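Local coordinates for protein D-xylonate dehydratase (Caulobacter crescentus, PDB 5OYN) that dehydrates D-xylonate to 2-dehydro-3-deoxy-D-arabinonate during D-xylose degradation, and D-gluconate with similar efficiency, using a [2Fe-2S] cluster and magnesium, at residues D400-K405 against P505-A510; L392-N397 against I531-G536; R454-I459 against S489-G494; A431-G436 against V458-G463. All coordinates share one frame; numbering follows the deposited sequence.

In the fold
All four contacts lie in the C-terminal part of the chain. Contacts 3 and 4 share strand 455-460 of a mixed sheet, one on each edge of that strand, with centres about 10 Å apart. Contact 1 pairs strands 401-404 and 507-511 of an antiparallel sheet, and contact 2, centred about 9 Å from it, ties the third strand of that sheet to the loop after strand 528-532 of the mixed sheet. Contacts 1 and 3 meet directly, S506 bonding T492. Contact 1 lies close to the metal site: the K405 side chain is about 10 Å from bound magnesium and about 12 Å from the [2Fe-2S] cluster.

Contact 1 (D400-K405 against P505-A510); sequences DFAIMK and PSILNA
M404 and I507 sit opposite each other on one face of an antiparallel pair, their side chains crossing obliquely. The M404 chain leaves with CG anti to the backbone N (chi1 -160°) and stays extended beyond it, so CG packs on I507 CG1 at 3.7 Å while the terminal CE runs on alongside P505, 3.9 Å from its CB. I507 divides its branches: CG1 serves M404, and CG2, anti to the backbone N, reaches back to the CB of A402 at 3.7 Å.

I403 and L508 occupy the other face and form a hydrogen-bonded pair. I403 N donates to L508 O at 3.0 Å, in the carbonyl plane, and L508 N returns a bond to I403 O at 2.6 Å, nearly along the C=O axis. K405 N adds a third bond, to S506 O at 3.2 Å. With CG1 of I403 in the crowded position between N and the carbonyl carbon (chi1 53°), CD1 crosses obliquely over N509 and meets ND2 at 3.6 Å; that amide nitrogen is satisfied by Q290 OE1.

Helix 289-299 packs against F401, I403 and N509. A classic beta bulge sets D400 and F401 both against S511, and strand 401-404 lies between strands 392-393 and 507-511 in the sheet.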
# COMPACT_ATOMS: atom_id res chain seq x y z
N ASP A 400 -32.84 10.34 -38.03
CA ASP A 400 -32.06 9.90 -39.18
C ASP A 400 -31.25 8.65 -38.89
O ASP A 400 -30.88 7.94 -39.84
CB ASP A 400 -31.15 11.03 -39.66
CG ASP A 400 -31.91 12.33 -39.93
OD1 ASP A 400 -33.11 12.27 -40.33
OD2 ASP A 400 -31.30 13.41 -39.74
N PHE A 401 -30.97 8.37 -37.62
CA PHE A 401 -30.17 7.21 -37.24
C PHE A 401 -30.61 6.74 -35.86
O PHE A 401 -30.91 7.56 -34.98
CB PHE A 401 -28.67 7.54 -37.24
CG PHE A 401 -27.80 6.44 -36.68
CD1 PHE A 401 -27.21 5.51 -37.52
CD2 PHE A 401 -27.54 6.37 -35.31
CE1 PHE A 401 -26.41 4.50 -37.01
CE2 PHE A 401 -26.73 5.36 -34.79
CZ PHE A 401 -26.17 4.42 -35.65
N ALA A 402 -30.66 5.43 -35.69
CA ALA A 402 -30.84 4.77 -34.40
C ALA A 402 -30.47 3.32 -34.62
O ALA A 402 -30.35 2.87 -35.77
CB ALA A 402 -32.26 4.89 -33.86
N ILE A 403 -30.25 2.58 -33.53
CA ILE A 403 -29.92 1.17 -33.62
C ILE A 403 -30.83 0.38 -32.69
O ILE A 403 -31.30 0.90 -31.67
CB ILE A 403 -28.44 0.89 -33.30
CG1 ILE A 403 -28.06 1.48 -31.95
CG2 ILE A 403 -27.54 1.43 -34.40
CD1 ILE A 403 -26.69 1.05 -31.49
N MET A 404 -31.07 -0.87 -33.06
CA MET A 404 -31.92 -1.77 -32.29
C MET A 404 -31.10 -2.96 -31.83
O MET A 404 -30.26 -3.48 -32.58
CB MET A 404 -33.11 -2.24 -33.12
CG MET A 404 -34.28 -2.77 -32.31
SD MET A 404 -35.21 -3.97 -33.27
CE MET A 404 -36.42 -4.56 -32.09
N LYS A 405 -31.31 -3.39 -30.58
CA LYS A 405 -30.54 -4.51 -30.04
C LYS A 405 -31.14 -5.80 -30.57
O LYS A 405 -32.07 -6.37 -29.99
CB LYS A 405 -30.51 -4.49 -28.51
CG LYS A 405 -29.23 -5.13 -27.94
CD LYS A 405 -28.97 -4.82 -26.44
CE LYS A 405 -28.00 -5.85 -25.84
NZ LYS A 405 -27.34 -5.43 -24.55
N PRO A 505 -35.04 -5.33 -26.43
CA PRO A 505 -34.69 -5.06 -27.84
C PRO A 505 -35.07 -3.64 -28.26
O PRO A 505 -35.92 -3.42 -29.10
CB PRO A 505 -35.50 -6.13 -28.59
CG PRO A 505 -36.71 -6.34 -27.74
CD PRO A 505 -36.28 -6.12 -26.31
N SER A 506 -34.42 -2.66 -27.64
CA SER A 506 -34.86 -1.29 -27.80
C SER A 506 -34.29 -0.68 -29.07
O SER A 506 -33.30 -1.14 -29.63
CB SER A 506 -34.42 -0.44 -26.60
OG SER A 506 -34.96 -0.92 -25.39
N ILE A 507 -34.94 0.39 -29.51
CA ILE A 507 -34.42 1.27 -30.56
C ILE A 507 -33.79 2.47 -29.87
O ILE A 507 -34.48 3.24 -29.18
CB ILE A 507 -35.53 1.68 -31.54
CG1 ILE A 507 -35.93 0.49 -32.39
CG2 ILE A 507 -35.04 2.80 -32.46
CD1 ILE A 507 -37.42 0.30 -32.48
N LEU A 508 -32.48 2.64 -30.06
CA LEU A 508 -31.67 3.44 -29.15
C LEU A 508 -30.85 4.46 -29.91
O LEU A 508 -30.62 4.33 -31.12
CB LEU A 508 -30.70 2.57 -28.35
CG LEU A 508 -31.36 1.59 -27.41
CD1 LEU A 508 -30.80 0.23 -27.66
CD2 LEU A 508 -31.10 2.04 -26.00
N ASN A 509 -30.37 5.45 -29.15
CA ASN A 509 -29.39 6.43 -29.61
C ASN A 509 -29.93 7.28 -30.76
O ASN A 509 -29.18 7.70 -31.65
CB ASN A 509 -28.07 5.76 -30.04
CG ASN A 509 -27.50 4.85 -28.96
OD1 ASN A 509 -27.87 4.93 -27.78
ND2 ASN A 509 -26.58 3.97 -29.36
N ALA A 510 -31.24 7.55 -30.73
CA ALA A 510 -31.90 8.19 -31.86
C ALA A 510 -31.34 9.59 -32.06
O ALA A 510 -31.42 10.43 -31.15
CB ALA A 510 -33.41 8.24 -31.64

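Contact 2 (L392-N397 against I531-G536); sequences LVLKGN and IDLNTG
A single backbone hydrogen bond joins the two segments: K395 N donates to G536 O at 2.8 Å, approaching in the carbonyl plane with an N-H...O angle of 143°. The same oxygen also takes a CA-H...O contact from L394, whose CA is 3.3 Å from G536 O, so this oxygen is held by two neighbouring residues of segment 392-397.

Apolar contacts supply the rest. L392 extends CG anti to its backbone N (chi1 179°), which carries CD2 across the loop to CD2 of L533 at 3.6 Å, the two side chains crossing obliquely. L394 turns the other way, with CG anti to the carbonyl carbon, and splits its methyls. CD1 touches CG2 of I531 at 4.0 Å, where the two side chains cross at about a right angle, whereas CD2 lies against the backbone of G536, 3.6 Å from its CA. Close packing by L394 thus falls on a residue without a side chain, whose positive phi of 81° lets the chain turn there.

Polar contacts inside segment 531-536 shape the loop. D532 OD1 accepts N534 ND2 at 3.3 Å from above the carboxylate plane, and receives weak bonds from the backbone N of N534 and of T535. N534 ND2 is also bonded to E424 O, tying the loop to the residues just before strand 426-435. L394 N and A402 O are bonded on the sheet side of segment 392-397.

Residues 533-536 form the turn of a beta hairpin between antiparallel strands 528-532 and 537-540, and the contact docks that turn onto strand 392-393 at the edge of the smaller sheet and the residues just after it.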
# COMPACT_ATOMS: atom_id res chain seq x y z
N LEU A 392 -29.13 -3.10 -35.75
CA LEU A 392 -29.98 -2.82 -36.90
C LEU A 392 -30.23 -1.31 -36.92
O LEU A 392 -31.08 -0.82 -36.17
CB LEU A 392 -31.27 -3.61 -36.82
CG LEU A 392 -32.19 -3.30 -38.01
CD1 LEU A 392 -31.43 -3.53 -39.32
CD2 LEU A 392 -33.46 -4.12 -37.95
N VAL A 393 -29.52 -0.58 -37.78
CA VAL A 393 -29.81 0.85 -37.87
C VAL A 393 -31.19 1.05 -38.49
O VAL A 393 -31.59 0.35 -39.43
CB VAL A 393 -28.72 1.61 -38.64
CG1 VAL A 393 -28.38 0.90 -39.89
CG2 VAL A 393 -29.18 3.04 -38.94
N LEU A 394 -31.93 1.99 -37.92
CA LEU A 394 -33.30 2.29 -38.32
C LEU A 394 -33.40 3.76 -38.68
O LEU A 394 -32.78 4.62 -38.04
CB LEU A 394 -34.29 1.94 -37.21
CG LEU A 394 -34.56 0.46 -36.91
CD1 LEU A 394 -35.91 0.28 -36.21
CD2 LEU A 394 -34.50 -0.41 -38.18
N LYS A 395 -34.17 4.04 -39.73
CA LYS A 395 -34.30 5.36 -40.30
C LYS A 395 -35.77 5.70 -40.42
O LYS A 395 -36.63 4.82 -40.54
CB LYS A 395 -33.61 5.43 -41.67
CG LYS A 395 -32.82 6.70 -41.92
CD LYS A 395 -31.61 6.48 -42.86
CE LYS A 395 -31.98 5.66 -44.10
NZ LYS A 395 -32.87 6.39 -45.06
N GLY A 396 -36.07 6.99 -40.40
CA GLY A 396 -37.43 7.40 -40.65
C GLY A 396 -37.59 8.90 -40.57
O GLY A 396 -36.63 9.66 -40.73
N ASN A 397 -38.83 9.30 -40.34
CA ASN A 397 -39.17 10.69 -40.08
C ASN A 397 -38.97 11.07 -38.62
O ASN A 397 -39.08 12.26 -38.29
CB ASN A 397 -40.62 10.96 -40.51
CG ASN A 397 -41.62 10.23 -39.64
OD1 ASN A 397 -41.33 9.18 -39.06
ND2 ASN A 397 -42.83 10.78 -39.54
N ILE A 531 -42.78 -0.06 -37.77
CA ILE A 531 -41.41 -0.56 -37.75
C ILE A 531 -41.29 -1.61 -38.84
O ILE A 531 -42.08 -2.56 -38.89
CB ILE A 531 -41.02 -1.15 -36.38
CG1 ILE A 531 -41.35 -0.18 -35.23
CG2 ILE A 531 -39.54 -1.51 -36.33
CD1 ILE A 531 -40.45 1.03 -35.15
N ASP A 532 -40.29 -1.45 -39.70
CA ASP A 532 -39.99 -2.43 -40.74
C ASP A 532 -38.53 -2.82 -40.56
O ASP A 532 -37.63 -2.06 -40.92
CB ASP A 532 -40.24 -1.86 -42.15
CG ASP A 532 -40.17 -2.93 -43.26
OD1 ASP A 532 -39.53 -3.99 -43.04
OD2 ASP A 532 -40.77 -2.72 -44.34
N LEU A 533 -38.30 -4.02 -40.00
CA LEU A 533 -36.94 -4.49 -39.79
C LEU A 533 -36.33 -5.08 -41.05
O LEU A 533 -35.10 -5.20 -41.13
CB LEU A 533 -36.89 -5.53 -38.66
CG LEU A 533 -37.49 -5.12 -37.30
CD1 LEU A 533 -37.42 -6.24 -36.30
CD2 LEU A 533 -36.83 -3.85 -36.75
N ASN A 534 -37.17 -5.46 -42.03
CA ASN A 534 -36.63 -5.95 -43.30
C ASN A 534 -35.97 -4.82 -44.07
O ASN A 534 -34.99 -5.06 -44.79
CB ASN A 534 -37.73 -6.57 -44.15
CG ASN A 534 -38.51 -7.63 -43.42
OD1 ASN A 534 -38.06 -8.77 -43.29
ND2 ASN A 534 -39.71 -7.27 -42.95
N THR A 535 -36.47 -3.60 -43.92
CA THR A 535 -36.04 -2.47 -44.73
C THR A 535 -35.29 -1.41 -43.93
O THR A 535 -34.72 -0.50 -44.53
CB THR A 535 -37.23 -1.82 -45.46
OG1 THR A 535 -38.04 -1.05 -44.55
CG2 THR A 535 -38.10 -2.88 -46.15
N GLY A 536 -35.28 -1.52 -42.61
CA GLY A 536 -34.53 -0.59 -41.79
C GLY A 536 -35.23 0.72 -41.54
O GLY A 536 -34.56 1.75 -41.36

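Contact 3 (R454-I459 against S489-G494); sequences RCILVI and SLPTLG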
# COMPACT_ATOMS: atom_id res chain seq x y z
N ARG A 454 -50.19 -3.69 -27.92
CA ARG A 454 -49.83 -3.10 -29.20
C ARG A 454 -49.34 -1.66 -29.08
O ARG A 454 -49.40 -0.90 -30.05
CB ARG A 454 -51.00 -3.20 -30.18
CG ARG A 454 -51.82 -4.49 -30.08
CD ARG A 454 -51.04 -5.72 -30.54
NE ARG A 454 -50.18 -5.45 -31.70
CZ ARG A 454 -49.46 -6.37 -32.32
NH1 ARG A 454 -49.50 -7.64 -31.91
NH2 ARG A 454 -48.70 -6.04 -33.36
N CYS A 455 -48.84 -1.27 -27.91
CA CYS A 455 -48.23 0.03 -27.71
C CYS A 455 -46.72 -0.06 -27.85
O CYS A 455 -46.13 -1.15 -27.87
CB CYS A 455 -48.62 0.61 -26.35
SG CYS A 455 -50.39 0.46 -25.98
N ILE A 456 -46.08 1.10 -27.99
CA ILE A 456 -44.62 1.21 -28.00
C ILE A 456 -44.22 2.35 -27.08
O ILE A 456 -44.66 3.49 -27.27
CB ILE A 456 -44.07 1.41 -29.43
CG1 ILE A 456 -42.58 1.76 -29.38
CG2 ILE A 456 -44.86 2.48 -30.19
CD1 ILE A 456 -41.88 1.60 -30.70
N LEU A 457 -43.41 2.05 -26.07
CA LEU A 457 -43.04 3.05 -25.08
C LEU A 457 -41.89 3.91 -25.59
O LEU A 457 -40.87 3.40 -26.06
CB LEU A 457 -42.68 2.38 -23.75
CG LEU A 457 -43.75 1.37 -23.30
CD1 LEU A 457 -43.23 0.48 -22.18
CD2 LEU A 457 -45.05 2.07 -22.88
N VAL A 458 -42.08 5.22 -25.53
CA VAL A 458 -41.18 6.17 -26.14
C VAL A 458 -40.75 7.15 -25.06
O VAL A 458 -41.57 7.61 -24.26
CB VAL A 458 -41.83 6.92 -27.33
CG1 VAL A 458 -40.93 8.02 -27.86
CG2 VAL A 458 -42.17 5.95 -28.45
N ILE A 459 -39.45 7.46 -25.03
CA ILE A 459 -38.90 8.40 -24.07
C ILE A 459 -38.04 9.40 -24.85
O ILE A 459 -37.34 9.02 -25.79
CB ILE A 459 -38.08 7.68 -22.98
CG1 ILE A 459 -37.53 8.68 -21.95
CG2 ILE A 459 -36.96 6.85 -23.59
CD1 ILE A 459 -37.33 8.07 -20.58
N SER A 489 -42.28 -7.71 -22.08
CA SER A 489 -41.69 -6.54 -22.72
C SER A 489 -42.62 -6.02 -23.80
O SER A 489 -43.30 -6.80 -24.48
CB SER A 489 -40.32 -6.86 -23.31
OG SER A 489 -40.34 -8.09 -24.01
N LEU A 490 -42.66 -4.70 -23.93
CA LEU A 490 -43.22 -4.02 -25.08
C LEU A 490 -42.11 -3.36 -25.88
O LEU A 490 -41.00 -3.17 -25.37
CB LEU A 490 -44.27 -2.98 -24.67
CG LEU A 490 -45.38 -3.53 -23.77
CD1 LEU A 490 -46.06 -2.40 -23.03
CD2 LEU A 490 -46.39 -4.40 -24.55
N PRO A 491 -42.35 -3.03 -27.15
CA PRO A 491 -41.32 -2.35 -27.93
C PRO A 491 -40.97 -1.01 -27.30
O PRO A 491 -41.80 -0.37 -26.64
CB PRO A 491 -41.96 -2.18 -29.31
CG PRO A 491 -43.39 -2.60 -29.16
CD PRO A 491 -43.44 -3.53 -28.00
N THR A 492 -39.72 -0.61 -27.48
CA THR A 492 -39.16 0.53 -26.77
C THR A 492 -38.35 1.36 -27.74
O THR A 492 -37.71 0.82 -28.65
CB THR A 492 -38.28 0.08 -25.58
OG1 THR A 492 -37.55 -1.11 -25.94
CG2 THR A 492 -39.12 -0.21 -24.35
N LEU A 493 -38.40 2.68 -27.55
CA LEU A 493 -37.69 3.59 -28.43
C LEU A 493 -37.45 4.90 -27.69
O LEU A 493 -38.31 5.34 -26.92
CB LEU A 493 -38.48 3.83 -29.72
CG LEU A 493 -38.04 5.01 -30.60
CD1 LEU A 493 -38.14 4.59 -32.03
CD2 LEU A 493 -38.93 6.22 -30.35
N GLY A 494 -36.28 5.50 -27.91
CA GLY A 494 -35.97 6.78 -27.28
C GLY A 494 -34.70 7.37 -27.84
O GLY A 494 -33.94 6.70 -28.56
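Three backbone hydrogen bonds link these parallel strands. L457 uses both its polar backbone atoms here: its N donates to P491 O at 3.0 Å, in the carbonyl plane, and its O receives L493 N, also at 3.0 Å and nearly along the C=O axis. L493 O in turn accepts I459 N at 3.1 Å. The CA-H groups of I456, T492 and V458 add to the acceptors P491 O, L457 O and L493 O respectively. The backbones of I456 and V458 bond instead to strand 426-435, so strand 455-460 is satisfied along both edges. The T492 hydroxyl finds its partner outside the pair, in the S506 hydroxyl.

Apolar side chains pack alongside. I456, with CG1 anti to the backbone N (chi1 170°), crosses P491 obliquely, CG1 4.0 Å from its CB, and CD1 reaches the CB of L493 at 4.2 Å. An alanine in place of I456 would remove CG1, CG2 and CD1 and would probably loosen the packing on P491 and L493. V458 lies alongside L493, with CG1 3.7 Å from CD2.

The pair belongs to a beta-alpha-beta crossover, in which helix 480-484 comes between the two parallel strands along the chain.

Contact 4 (A431-G436 against V458-G463); sequences AIVFDG and VIRGAG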
# COMPACT_ATOMS: atom_id res chain seq x y z
N ALA A 431 -47.89 4.89 -29.92
CA ALA A 431 -46.86 5.51 -29.12
C ALA A 431 -47.39 5.95 -27.75
O ALA A 431 -48.46 6.55 -27.65
CB ALA A 431 -46.27 6.71 -29.86
N ILE A 432 -46.64 5.63 -26.70
CA ILE A 432 -46.85 6.17 -25.35
C ILE A 432 -45.59 6.95 -25.02
O ILE A 432 -44.55 6.36 -24.70
CB ILE A 432 -47.12 5.08 -24.32
CG1 ILE A 432 -48.08 4.03 -24.88
CG2 ILE A 432 -47.62 5.70 -23.02
CD1 ILE A 432 -49.54 4.45 -24.87
N VAL A 433 -45.66 8.28 -25.09
CA VAL A 433 -44.49 9.15 -25.03
C VAL A 433 -44.31 9.69 -23.62
O VAL A 433 -45.27 10.09 -22.95
CB VAL A 433 -44.62 10.30 -26.04
CG1 VAL A 433 -43.38 11.20 -26.01
CG2 VAL A 433 -44.85 9.74 -27.42
N PHE A 434 -43.05 9.70 -23.16
CA PHE A 434 -42.68 10.21 -21.85
C PHE A 434 -41.55 11.21 -22.00
O PHE A 434 -40.65 11.02 -22.83
CB PHE A 434 -42.27 9.10 -20.91
CG PHE A 434 -43.29 8.04 -20.75
CD1 PHE A 434 -44.38 8.24 -19.92
CD2 PHE A 434 -43.17 6.84 -21.42
CE1 PHE A 434 -45.35 7.25 -19.76
CE2 PHE A 434 -44.12 5.85 -21.27
CZ PHE A 434 -45.21 6.05 -20.43
N ASP A 435 -41.58 12.26 -21.19
CA ASP A 435 -40.55 13.30 -21.27
C ASP A 435 -39.58 13.09 -20.11
O ASP A 435 -39.67 13.73 -19.06
CB ASP A 435 -41.19 14.68 -21.27
CG ASP A 435 -41.58 15.14 -22.68
OD1 ASP A 435 -40.69 15.64 -23.41
OD2 ASP A 435 -42.77 14.97 -23.04
N GLY A 436 -38.65 12.17 -20.32
CA GLY A 436 -37.64 11.85 -19.32
C GLY A 436 -38.03 10.64 -18.49
O GLY A 436 -39.11 10.05 -18.63
N VAL A 458 -42.08 5.22 -25.53
CA VAL A 458 -41.18 6.17 -26.14
C VAL A 458 -40.75 7.15 -25.06
O VAL A 458 -41.57 7.61 -24.26
CB VAL A 458 -41.83 6.92 -27.33
CG1 VAL A 458 -40.93 8.02 -27.86
CG2 VAL A 458 -42.17 5.95 -28.45
N ILE A 459 -39.45 7.46 -25.03
CA ILE A 459 -38.90 8.40 -24.07
C ILE A 459 -38.04 9.40 -24.85
O ILE A 459 -37.34 9.02 -25.79
CB ILE A 459 -38.08 7.68 -22.98
CG1 ILE A 459 -37.53 8.68 -21.95
CG2 ILE A 459 -36.96 6.85 -23.59
CD1 ILE A 459 -37.33 8.07 -20.58
N ARG A 460 -38.13 10.67 -24.47
CA ARG A 460 -37.42 11.73 -25.17
C ARG A 460 -36.83 12.71 -24.16
O ARG A 460 -37.28 12.79 -23.01
CB ARG A 460 -38.32 12.48 -26.16
CG ARG A 460 -39.53 13.15 -25.52
CD ARG A 460 -39.93 14.45 -26.21
NE ARG A 460 -41.29 14.84 -25.81
CZ ARG A 460 -42.37 14.70 -26.58
NH1 ARG A 460 -42.26 14.21 -27.80
NH2 ARG A 460 -43.56 15.07 -26.12
N GLY A 461 -35.85 13.48 -24.61
CA GLY A 461 -35.11 14.38 -23.76
C GLY A 461 -33.93 13.76 -23.04
O GLY A 461 -33.37 14.39 -22.14
N ALA A 462 -33.54 12.54 -23.42
CA ALA A 462 -32.48 11.80 -22.76
C ALA A 462 -31.22 11.70 -23.62
O ALA A 462 -30.40 10.79 -23.43
CB ALA A 462 -32.97 10.40 -22.37
N GLY A 463 -31.04 12.63 -24.54
CA GLY A 463 -29.87 12.61 -25.38
C GLY A 463 -28.77 13.46 -24.80
O GLY A 463 -28.89 14.03 -23.71
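Strand 426-435, helix 436-443 and strand 455-460 form a beta-alpha-beta unit, and this contact is the parallel pairing of its two strands within the mixed sheet. Three backbone bonds set the register. V458 N donates to I432 O at 2.8 Å from above the carbonyl plane, V458 O accepts F434 N, also at 2.8 Å, and F434 O receives R460 N at 3.0 Å nearly along the C=O axis.

Beyond them, R460 and D435 form a salt bridge side by side near the ends of the strands. R460 starts from the crowded position, CG between the backbone N and the carbonyl carbon (chi1 60°), and a bend at chi2 swings the guanidinium alongside D435. NE meets D435 OD1 at 2.6 Å in the guanidinium plane, although above the carboxylate plane, while NH2 bonds to the syn lone pair of OD2 at 3.2 Å. The two planes stand 48° apart, so the side-on grip is twisted. NH1 points to other partners, the carbonyls of L520 and L523, which together with D435 would fix the rotation of the group. A leucine in place of R460 would lose the charge and the guanidinium donors, and would probably leave the D435 carboxylate and both carbonyls less well satisfied.

On the opposite side of the pair from R460, the F434 ring stacks edge-to-face with Y440 of helix 436-443. V433 meets both an apolar and a charged neighbour: its CG2 lies 4.1 Å from V458 CB, and its CG1 covers one face of the R460 guanidinium, offset toward the rim and 3.7 Å from CZ.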